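Long-range contacts in uncharacterized protein HI_0666 (Haemophilus influenzae, PDB 7CZO), which is of unknown function but corresponds to the N-terminal domain of HipA toxin and probably works within an unusual three-component HipBA toxin-antitoxin system: residues V5-V10 / L19-H24; F11-F16 / Q36-S41; F29-D34 / F44-S49; S62-G67 / F85-N90. All coordinates share one frame; numbering follows the deposited sequence.

Contact 1: residues V5-V10 / L19-H24; sequences VRSGKV and LLREDH
Strand 7-10 runs antiparallel to strand 19-22, their directions 164° apart and their axes 4.7 Å apart at closest approach. G8 and L20 form a hydrogen-bonded pair: G8 N donates to L20 O at 2.8 Å and L20 N returns a straighter bond to G8 O at 2.9 Å, each donor lying in the plane of the carbonyl it meets. A second pair of bonds joins R6 and E22: E22 N gives to R6 O at 2.7 Å and R6 N to E22 O at 3.1 Å.

Between these rungs S7 and R21 make a non-hydrogen-bonded pair. The S7 side chain is short, with OG anti to the backbone N (chi1 -178°); S7 OG lies at the edge of the R21 guanidinium, in its plane, and accepts from R21 NE at 3.0 Å. E103 fixes both groups further, through a salt bridge to R21 NH2 and a hydrogen bond to S7 OG.

Strands 7-12 and 15-22 form the first beta hairpin of a five-stranded antiparallel sheet. On the face of S7 and R21, K9 and L19 lie side by side, K9 CG 4.0 Å from L19 CD2, so the lysine lends its aliphatic stem to the leucine. L20 occupies the other face, where V10 CG2 reaches L20 CB at 4.0 Å; the branched, apolar end of L20 suits the cover given by F57 of a loop and F85 of helix 82-91.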
# COMPACT_ATOMS: atom_id res chain seq x y z
N VAL A 5 -0.61 -13.99 0.03
CA VAL A 5 -1.88 -13.29 0.07
C VAL A 5 -1.77 -12.11 -0.91
O VAL A 5 -1.55 -12.31 -2.11
CB VAL A 5 -2.34 -12.87 1.52
CG1 VAL A 5 -3.85 -13.02 1.70
CG2 VAL A 5 -1.63 -13.68 2.60
N ARG A 6 -1.82 -10.89 -0.38
CA ARG A 6 -2.34 -9.73 -1.09
C ARG A 6 -1.25 -8.83 -1.71
O ARG A 6 -0.27 -8.45 -1.06
CB ARG A 6 -3.20 -8.92 -0.13
CG ARG A 6 -4.44 -9.64 0.39
CD ARG A 6 -5.56 -9.61 -0.64
NE ARG A 6 -6.47 -8.47 -0.48
CZ ARG A 6 -7.47 -8.17 -1.30
NH1 ARG A 6 -7.70 -8.92 -2.37
NH2 ARG A 6 -8.24 -7.11 -1.07
N SER A 7 -1.44 -8.47 -2.98
CA SER A 7 -0.49 -7.70 -3.72
C SER A 7 -1.19 -6.50 -4.42
O SER A 7 -2.31 -6.64 -4.91
CB SER A 7 0.18 -8.63 -4.74
OG SER A 7 1.18 -7.95 -5.49
N GLY A 8 -0.53 -5.34 -4.47
CA GLY A 8 -1.02 -4.17 -5.21
C GLY A 8 0.09 -3.54 -6.02
O GLY A 8 1.18 -3.30 -5.51
N LYS A 9 -0.15 -3.32 -7.30
CA LYS A 9 0.77 -2.54 -8.12
C LYS A 9 0.63 -1.07 -7.71
O LYS A 9 -0.47 -0.56 -7.51
CB LYS A 9 0.44 -2.66 -9.61
CG LYS A 9 1.10 -3.79 -10.38
CD LYS A 9 0.34 -4.02 -11.70
CE LYS A 9 1.25 -4.21 -12.92
NZ LYS A 9 0.89 -3.34 -14.09
N VAL A 10 1.76 -0.38 -7.63
CA VAL A 10 1.82 0.97 -7.12
C VAL A 10 2.23 1.90 -8.22
O VAL A 10 3.31 1.75 -8.80
CB VAL A 10 2.82 1.07 -5.97
CG1 VAL A 10 3.16 2.52 -5.65
CG2 VAL A 10 2.27 0.31 -4.75
N LEU A 19 5.64 -2.47 -5.90
CA LEU A 19 4.66 -3.48 -5.47
C LEU A 19 4.50 -3.47 -3.97
O LEU A 19 5.48 -3.50 -3.25
CB LEU A 19 5.12 -4.88 -5.88
CG LEU A 19 5.25 -5.13 -7.38
CD1 LEU A 19 6.18 -6.30 -7.63
CD2 LEU A 19 3.88 -5.37 -7.99
N LEU A 20 3.28 -3.44 -3.47
CA LEU A 20 3.07 -3.44 -2.04
C LEU A 20 2.32 -4.72 -1.74
O LEU A 20 1.25 -4.94 -2.31
CB LEU A 20 2.27 -2.21 -1.65
CG LEU A 20 1.79 -2.17 -0.21
CD1 LEU A 20 2.92 -1.91 0.75
CD2 LEU A 20 0.74 -1.08 -0.09
N ARG A 21 2.88 -5.57 -0.87
CA ARG A 21 2.35 -6.93 -0.66
C ARG A 21 2.16 -7.10 0.79
O ARG A 21 2.89 -6.50 1.57
CB ARG A 21 3.31 -8.03 -1.12
CG ARG A 21 4.15 -7.64 -2.32
CD ARG A 21 4.62 -8.80 -3.16
NE ARG A 21 3.86 -8.90 -4.41
CZ ARG A 21 4.13 -9.78 -5.38
NH1 ARG A 21 5.14 -10.64 -5.24
NH2 ARG A 21 3.38 -9.80 -6.49
N GLU A 22 1.14 -7.88 1.15
CA GLU A 22 0.94 -8.33 2.54
C GLU A 22 0.95 -9.85 2.62
O GLU A 22 0.50 -10.55 1.69
CB GLU A 22 -0.35 -7.83 3.11
CG GLU A 22 -0.51 -8.12 4.59
CD GLU A 22 -1.95 -7.99 5.08
OE1 GLU A 22 -2.89 -7.97 4.24
OE2 GLU A 22 -2.13 -7.92 6.32
N ASP A 23 1.51 -10.34 3.73
CA ASP A 23 1.59 -11.76 4.04
C ASP A 23 1.55 -11.92 5.57
O ASP A 23 1.46 -10.90 6.31
CB ASP A 23 2.84 -12.40 3.35
CG ASP A 23 4.24 -12.04 4.03
OD1 ASP A 23 4.34 -11.45 5.18
OD2 ASP A 23 5.26 -12.40 3.37
N HIS A 24 1.62 -13.17 6.04
CA HIS A 24 1.52 -13.48 7.50
C HIS A 24 2.50 -12.65 8.30
O HIS A 24 2.15 -12.17 9.38
CB HIS A 24 1.65 -15.01 7.81
CG HIS A 24 3.03 -15.49 8.25
ND1 HIS A 24 3.83 -16.31 7.47
CD2 HIS A 24 3.71 -15.33 9.42
CE1 HIS A 24 4.93 -16.62 8.13
NE2 HIS A 24 4.89 -16.02 9.31

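Contact 2: residues F11-F16 / Q36-S41; sequences FLYGEF and QGIPLS
This is a small apolar contact, 181 Å² in all, between the tip of the first beta hairpin and the loop that leads from strand 27-31 to strand 51-53. The tip is a type I' turn from L12 to E15, closed by L12 N to E15 O and E15 N to L12 O, both 3.0 Å. Y13 takes the positive phi that this turn demands, and the backbone angles of G14 are ones that call for glycine.

L12 carries the contact, and leucine suits the place because its two methyls can reach loop and ring at once. With CG anti to the backbone N (chi1 -172°), it sends CD2 into the loop, where it touches L40 CD1 at 3.9 Å, crossing that side chain obliquely, and comes equally near L40 CA. Its other branch, L12 CD1, sits 4.0 Å above one face of the Y13 ring, toward the rim. The ring in turn meets I38 with its edge, Y13 CE2 lying 4.1 Å from I38 CG2, and the two side chains cross at about a right angle. L40 also packs on I17 and on Y59 and F60 of helix 58-62.

No hydrogen bond crosses between the segments; two of the loop's backbone atoms find side-chain partners elsewhere, I38 O in Y35 OH and L40 N in Y31 OH. Burial of apolar surface and close fit therefore hold these two segments together, without directional bonds.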
# COMPACT_ATOMS: atom_id res chain seq x y z
N PHE A 11 1.37 2.87 -8.48
CA PHE A 11 1.60 3.90 -9.50
C PHE A 11 1.77 5.26 -8.82
O PHE A 11 1.11 5.54 -7.83
CB PHE A 11 0.39 3.95 -10.43
CG PHE A 11 0.21 2.73 -11.27
CD1 PHE A 11 -0.50 1.64 -10.80
CD2 PHE A 11 0.75 2.66 -12.56
CE1 PHE A 11 -0.69 0.51 -11.58
CE2 PHE A 11 0.57 1.53 -13.35
CZ PHE A 11 -0.16 0.45 -12.85
N LEU A 12 2.69 6.08 -9.34
CA LEU A 12 2.96 7.48 -8.90
C LEU A 12 3.00 8.43 -10.14
O LEU A 12 3.65 8.14 -11.16
CB LEU A 12 4.27 7.51 -8.19
CG LEU A 12 4.67 8.78 -7.48
CD1 LEU A 12 3.60 9.27 -6.52
CD2 LEU A 12 5.98 8.51 -6.73
N TYR A 13 2.24 9.51 -10.10
CA TYR A 13 2.02 10.36 -11.28
C TYR A 13 1.92 9.58 -12.58
O TYR A 13 2.53 9.99 -13.58
CB TYR A 13 3.15 11.40 -11.43
CG TYR A 13 3.49 12.13 -10.15
CD1 TYR A 13 2.60 13.00 -9.55
CD2 TYR A 13 4.68 11.94 -9.55
CE1 TYR A 13 2.95 13.66 -8.38
CE2 TYR A 13 5.01 12.56 -8.39
CZ TYR A 13 4.16 13.42 -7.80
OH TYR A 13 4.56 14.01 -6.59
N GLY A 14 1.17 8.48 -12.58
CA GLY A 14 0.83 7.76 -13.82
C GLY A 14 1.71 6.55 -14.11
O GLY A 14 1.32 5.68 -14.89
N GLU A 15 2.88 6.47 -13.47
CA GLU A 15 3.87 5.45 -13.79
C GLU A 15 3.96 4.37 -12.70
O GLU A 15 4.13 4.69 -11.53
CB GLU A 15 5.26 6.09 -13.94
CG GLU A 15 5.32 7.32 -14.83
CD GLU A 15 4.96 7.04 -16.28
OE1 GLU A 15 5.45 6.03 -16.85
OE2 GLU A 15 4.20 7.85 -16.85
N PHE A 16 3.87 3.11 -13.12
CA PHE A 16 4.13 1.95 -12.28
C PHE A 16 5.51 2.08 -11.69
O PHE A 16 6.47 2.15 -12.44
CB PHE A 16 4.07 0.67 -13.13
CG PHE A 16 4.35 -0.59 -12.39
CD1 PHE A 16 3.96 -0.76 -11.06
CD2 PHE A 16 4.95 -1.65 -13.03
CE1 PHE A 16 4.20 -1.95 -10.39
CE2 PHE A 16 5.20 -2.85 -12.37
CZ PHE A 16 4.82 -3.00 -11.05
N GLN A 36 14.35 4.29 -11.68
CA GLN A 36 15.06 5.44 -11.21
C GLN A 36 14.00 6.48 -11.51
O GLN A 36 13.36 6.44 -12.57
CB GLN A 36 16.35 5.65 -12.00
CG GLN A 36 17.38 6.49 -11.26
CD GLN A 36 17.15 8.01 -11.38
OE1 GLN A 36 16.10 8.48 -11.84
NE2 GLN A 36 18.15 8.78 -10.96
N GLY A 37 13.79 7.39 -10.57
CA GLY A 37 12.65 8.29 -10.62
C GLY A 37 12.47 8.91 -9.25
O GLY A 37 13.27 8.66 -8.31
N ILE A 38 11.42 9.73 -9.12
CA ILE A 38 11.25 10.48 -7.87
C ILE A 38 10.77 9.52 -6.80
O ILE A 38 9.87 8.69 -7.07
CB ILE A 38 10.28 11.68 -8.06
CG1 ILE A 38 10.25 12.51 -6.78
CG2 ILE A 38 8.88 11.24 -8.48
CD1 ILE A 38 9.39 13.76 -6.89
N PRO A 39 11.40 9.56 -5.61
CA PRO A 39 10.95 8.62 -4.56
C PRO A 39 9.51 8.82 -4.10
O PRO A 39 8.96 9.92 -4.19
CB PRO A 39 11.95 8.87 -3.44
CG PRO A 39 13.21 9.24 -4.20
CD PRO A 39 12.72 10.13 -5.31
N LEU A 40 8.87 7.74 -3.66
CA LEU A 40 7.49 7.83 -3.19
C LEU A 40 7.41 8.68 -1.91
O LEU A 40 6.47 9.45 -1.69
CB LEU A 40 6.92 6.42 -2.99
CG LEU A 40 5.50 6.31 -2.46
CD1 LEU A 40 4.55 6.75 -3.55
CD2 LEU A 40 5.19 4.88 -2.04
N SER A 41 8.41 8.54 -1.06
CA SER A 41 8.48 9.32 0.14
C SER A 41 9.91 9.32 0.64
O SER A 41 10.72 8.48 0.24
CB SER A 41 7.57 8.69 1.19
OG SER A 41 8.14 7.47 1.62

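Contact 3: residues F29-D34 / F44-S49; sequences FSYNPD and FPIEQS
The Y31 ring is sandwiched: F29 CE2 lies 3.7 Å above the centre of one face, and I46 CG1 sits 4.2 Å above the opposite face, offset toward the rim. At its edge, in the ring plane, come S49 CB and the F44 carbonyl. F29 serves two rings at once, since its neighbouring atom CD2 stands 3.6 Å above the centre of the F44 ring; the F29 and F44 planes meet obliquely at 49°.

A tyrosine suits this place because its flat body fills the apolar slot while its tip bonds. Y31 OH donates to a lone pair of F44 O, in the carbonyl plane, and the same hydroxyl accepts from L40 N, so it is gripped on two counts. At the other end of the residue, Y31 N donates to S49 OG at 2.7 Å, nearly straight at 167°. S49 presents that oxygen by holding it anti to its own backbone N (chi1 -176°).

The loop thus folds back onto the end of strand 27-31, which lies in the sheet between strands 15-22 and 51-53. F44 meets the F57 ring edge-to-face and touches F51 of strand 51-53, whereas F29 packs on F60 of helix 58-62.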
# COMPACT_ATOMS: atom_id res chain seq x y z
N PHE A 29 6.99 -3.27 0.77
CA PHE A 29 7.06 -2.39 -0.36
C PHE A 29 8.38 -2.59 -1.05
O PHE A 29 9.40 -2.69 -0.37
CB PHE A 29 6.92 -0.92 0.06
CG PHE A 29 7.12 0.03 -1.08
CD1 PHE A 29 6.32 -0.07 -2.22
CD2 PHE A 29 8.13 0.97 -1.06
CE1 PHE A 29 6.50 0.75 -3.32
CE2 PHE A 29 8.32 1.80 -2.14
CZ PHE A 29 7.49 1.69 -3.27
N SER A 30 8.37 -2.60 -2.38
CA SER A 30 9.59 -2.67 -3.17
C SER A 30 9.47 -1.89 -4.48
O SER A 30 8.41 -1.92 -5.12
CB SER A 30 9.94 -4.12 -3.50
OG SER A 30 8.95 -4.72 -4.32
N TYR A 31 10.54 -1.20 -4.86
CA TYR A 31 10.58 -0.41 -6.11
C TYR A 31 10.91 -1.32 -7.29
O TYR A 31 11.81 -2.12 -7.21
CB TYR A 31 11.68 0.66 -6.03
CG TYR A 31 11.36 1.89 -5.21
CD1 TYR A 31 10.41 2.80 -5.66
CD2 TYR A 31 12.01 2.17 -4.03
CE1 TYR A 31 10.11 3.93 -4.95
CE2 TYR A 31 11.70 3.29 -3.27
CZ TYR A 31 10.75 4.17 -3.75
OH TYR A 31 10.42 5.32 -3.07
N ASN A 32 10.25 -1.15 -8.41
CA ASN A 32 10.73 -1.78 -9.64
C ASN A 32 12.23 -1.59 -9.88
O ASN A 32 12.81 -0.56 -9.53
CB ASN A 32 9.93 -1.27 -10.84
CG ASN A 32 8.56 -1.89 -10.90
OD1 ASN A 32 8.31 -2.92 -10.27
ND2 ASN A 32 7.65 -1.26 -11.64
N PRO A 33 12.89 -2.59 -10.47
CA PRO A 33 14.35 -2.52 -10.59
C PRO A 33 14.82 -1.43 -11.56
O PRO A 33 15.91 -0.89 -11.38
CB PRO A 33 14.74 -3.90 -11.11
CG PRO A 33 13.47 -4.69 -11.22
CD PRO A 33 12.32 -3.76 -11.16
N ASP A 34 14.00 -1.11 -12.57
CA ASP A 34 14.34 -0.05 -13.52
C ASP A 34 13.75 1.28 -13.14
O ASP A 34 13.72 2.18 -13.98
CB ASP A 34 13.78 -0.31 -14.92
CG ASP A 34 13.92 -1.71 -15.35
OD1 ASP A 34 15.07 -2.17 -15.50
OD2 ASP A 34 12.85 -2.34 -15.53
N PHE A 44 11.24 6.08 1.77
CA PHE A 44 11.50 5.07 0.75
C PHE A 44 12.49 5.57 -0.30
O PHE A 44 12.13 5.80 -1.45
CB PHE A 44 10.21 4.65 0.06
CG PHE A 44 9.23 3.94 0.96
CD1 PHE A 44 9.64 2.93 1.82
CD2 PHE A 44 7.88 4.24 0.89
CE1 PHE A 44 8.74 2.27 2.63
CE2 PHE A 44 6.96 3.59 1.69
CZ PHE A 44 7.40 2.60 2.56
N PRO A 45 13.75 5.72 0.09
CA PRO A 45 14.78 5.93 -0.92
C PRO A 45 14.97 4.72 -1.83
O PRO A 45 15.02 3.58 -1.37
CB PRO A 45 16.04 6.15 -0.10
CG PRO A 45 15.59 6.42 1.31
CD PRO A 45 14.28 5.71 1.46
N ILE A 46 15.12 4.99 -3.11
CA ILE A 46 15.24 3.96 -4.14
C ILE A 46 16.35 2.97 -3.91
O ILE A 46 16.23 1.81 -4.31
CB ILE A 46 15.45 4.64 -5.50
CG1 ILE A 46 14.30 5.66 -5.71
CG2 ILE A 46 15.60 3.61 -6.61
CD1 ILE A 46 13.79 5.84 -7.12
N GLU A 47 17.42 3.39 -3.24
CA GLU A 47 18.63 2.57 -3.05
C GLU A 47 18.46 1.57 -1.93
O GLU A 47 19.25 0.63 -1.82
CB GLU A 47 19.83 3.45 -2.74
CG GLU A 47 20.18 4.44 -3.85
CD GLU A 47 19.26 5.67 -3.93
OE1 GLU A 47 19.19 6.25 -5.04
OE2 GLU A 47 18.62 6.07 -2.90
N GLN A 48 17.45 1.78 -1.09
CA GLN A 48 17.15 0.88 0.02
C GLN A 48 16.05 -0.14 -0.25
O GLN A 48 15.77 -1.02 0.58
CB GLN A 48 16.77 1.69 1.23
CG GLN A 48 17.83 2.75 1.52
CD GLN A 48 17.61 3.44 2.85
OE1 GLN A 48 16.55 3.34 3.47
NE2 GLN A 48 18.63 4.16 3.30
N SER A 49 15.43 -0.05 -1.42
CA SER A 49 14.41 -1.02 -1.74
C SER A 49 15.05 -2.41 -1.72
O SER A 49 16.16 -2.58 -2.21
CB SER A 49 13.87 -0.73 -3.10
OG SER A 49 12.82 -1.59 -3.42

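Contact 4: residues S62-G67 / F85-N90; sequences SLVPEG and FRFLLN
Helix 82-91 packs here against the short link that carries the chain from helix 58-62 into helix 66-70. P65 occupies the N-cap position of the second of these helices, and its ring restricts the backbone just where the chain changes direction.

Two consecutive helix residues, F87 and L88, face the link. L88 holds CG anti to its carbonyl carbon (chi1 -66°) and extends CD2 into the angle between L63 and V64, 4.1 Å from L63 CB and 4.0 Å from V64 CG2; the V64 and L88 side chains cross at about a right angle. The leucine is long enough to bring one methyl, CD2, to both neighbours. F87 swings the other way, with CG anti to the backbone N (chi1 171°), so that the far end of its ring reaches the proline: CZ lies 3.3 Å from P65 CD. The ring approaches P65 obliquely, and its CD2 atom is 4.3 Å from V64 CG2. V64 CG2 is thus shared by phenylalanine and leucine, a compact beta-branched group filling the notch between them.

No hydrogen bond joins the two segments. Within the helix the backbone satisfies itself, as in L89 N to F85 O at 3.1 Å. Beyond the link, W68 and M95 add to the surroundings of F87.

F85 points away from the link and packs on L20 and E22 of strand 15-22. This is an alpha+beta arrangement, in which a helix with apolar residues on more than one side lies between an antiparallel sheet and further helical segments, here within the HipA N-terminal domain.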
# COMPACT_ATOMS: atom_id res chain seq x y z
N SER A 62 -0.74 6.46 6.16
CA SER A 62 -1.10 7.90 6.10
C SER A 62 -2.06 8.25 4.93
O SER A 62 -2.73 9.25 4.98
CB SER A 62 0.14 8.78 5.99
OG SER A 62 0.50 8.95 4.61
N LEU A 63 -2.10 7.41 3.90
CA LEU A 63 -2.94 7.66 2.71
C LEU A 63 -4.40 7.35 2.95
O LEU A 63 -5.24 7.67 2.14
CB LEU A 63 -2.48 6.80 1.52
CG LEU A 63 -1.03 6.99 1.07
CD1 LEU A 63 -0.68 6.35 -0.27
CD2 LEU A 63 -0.71 8.46 0.99
N VAL A 64 -4.70 6.70 4.05
CA VAL A 64 -6.08 6.37 4.36
C VAL A 64 -6.83 7.64 4.82
O VAL A 64 -6.39 8.32 5.75
CB VAL A 64 -6.12 5.29 5.44
CG1 VAL A 64 -7.56 4.99 5.83
CG2 VAL A 64 -5.42 4.04 4.94
N PRO A 65 -7.96 7.97 4.18
CA PRO A 65 -8.58 9.22 4.58
C PRO A 65 -9.14 9.19 6.00
O PRO A 65 -9.75 8.20 6.42
CB PRO A 65 -9.73 9.39 3.55
CG PRO A 65 -9.33 8.55 2.39
CD PRO A 65 -8.66 7.36 3.03
N GLU A 66 -8.92 10.30 6.70
CA GLU A 66 -9.49 10.56 8.02
C GLU A 66 -10.92 10.14 8.05
O GLU A 66 -11.31 9.33 8.85
CB GLU A 66 -9.42 12.05 8.30
CG GLU A 66 -8.07 12.45 8.85
CD GLU A 66 -7.88 13.95 8.90
OE1 GLU A 66 -8.89 14.68 8.78
OE2 GLU A 66 -6.70 14.37 9.05
N GLY A 67 -11.68 10.68 7.12
CA GLY A 67 -13.07 10.34 6.97
C GLY A 67 -13.45 8.89 7.13
O GLY A 67 -14.50 8.59 7.68
N PHE A 85 -4.83 -1.98 4.72
CA PHE A 85 -4.27 -2.47 3.47
C PHE A 85 -5.39 -2.86 2.54
O PHE A 85 -5.27 -2.72 1.34
CB PHE A 85 -3.34 -3.68 3.71
CG PHE A 85 -2.70 -4.21 2.44
CD1 PHE A 85 -1.71 -3.50 1.80
CD2 PHE A 85 -3.09 -5.40 1.89
CE1 PHE A 85 -1.12 -3.96 0.64
CE2 PHE A 85 -2.49 -5.88 0.73
CZ PHE A 85 -1.49 -5.16 0.10
N ARG A 86 -6.50 -3.34 3.09
CA ARG A 86 -7.62 -3.71 2.22
C ARG A 86 -8.22 -2.42 1.61
O ARG A 86 -8.51 -2.36 0.43
CB ARG A 86 -8.66 -4.51 3.00
CG ARG A 86 -9.47 -5.49 2.16
CD ARG A 86 -10.54 -6.24 2.98
NE ARG A 86 -10.24 -6.38 4.42
CZ ARG A 86 -9.30 -7.17 4.96
NH1 ARG A 86 -8.52 -7.93 4.19
NH2 ARG A 86 -9.13 -7.19 6.28
N PHE A 87 -8.37 -1.38 2.41
CA PHE A 87 -8.92 -0.14 1.92
C PHE A 87 -8.03 0.39 0.82
O PHE A 87 -8.49 0.68 -0.29
CB PHE A 87 -9.01 0.87 3.02
CG PHE A 87 -9.37 2.22 2.53
CD1 PHE A 87 -10.68 2.64 2.55
CD2 PHE A 87 -8.40 3.05 2.03
CE1 PHE A 87 -11.02 3.89 2.07
CE2 PHE A 87 -8.73 4.32 1.54
CZ PHE A 87 -10.04 4.73 1.57
N LEU A 88 -6.73 0.44 1.08
CA LEU A 88 -5.80 0.86 0.02
C LEU A 88 -6.07 0.11 -1.27
O LEU A 88 -6.11 0.72 -2.33
CB LEU A 88 -4.33 0.72 0.45
CG LEU A 88 -4.03 1.71 1.59
CD1 LEU A 88 -2.63 1.51 2.12
CD2 LEU A 88 -4.29 3.15 1.16
N LEU A 89 -6.30 -1.20 -1.17
CA LEU A 89 -6.52 -2.02 -2.36
C LEU A 89 -7.88 -1.79 -2.99
O LEU A 89 -7.99 -1.74 -4.20
CB LEU A 89 -6.39 -3.49 -2.03
CG LEU A 89 -4.98 -4.02 -1.77
CD1 LEU A 89 -5.09 -5.49 -1.35
CD2 LEU A 89 -4.16 -3.89 -3.03
N ASN A 90 -8.91 -1.59 -2.17
CA ASN A 90 -10.24 -1.31 -2.71
C ASN A 90 -10.48 0.06 -3.25
O ASN A 90 -11.44 0.23 -3.98
CB ASN A 90 -11.31 -1.55 -1.67
CG ASN A 90 -11.35 -2.99 -1.21
OD1 ASN A 90 -11.01 -3.91 -1.98
ND2 ASN A 90 -11.74 -3.20 0.06

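How the contacts relate
Contacts 1, 2 and 3 all involve the antiparallel sheet, whereas contact 4 lies beyond it, among the helices. Contacts 1 and 2 share the first hairpin, one along its strands and the other at its turn, with centres about 17 Å apart. Contact 3 adds the next strand, which L19 N joins through S30 O, and it meets contact 2 where F16 packs against N32 and I46 against G37. Contact 4 is buried; the other three are partly buried. Backbone bonds dominate contact 1, contact 3 mixes rings with two hydrogen bonds, and contacts 2 and 4 are apolar. R6 packs on F85 and L89, connecting contact 1 to contact 4.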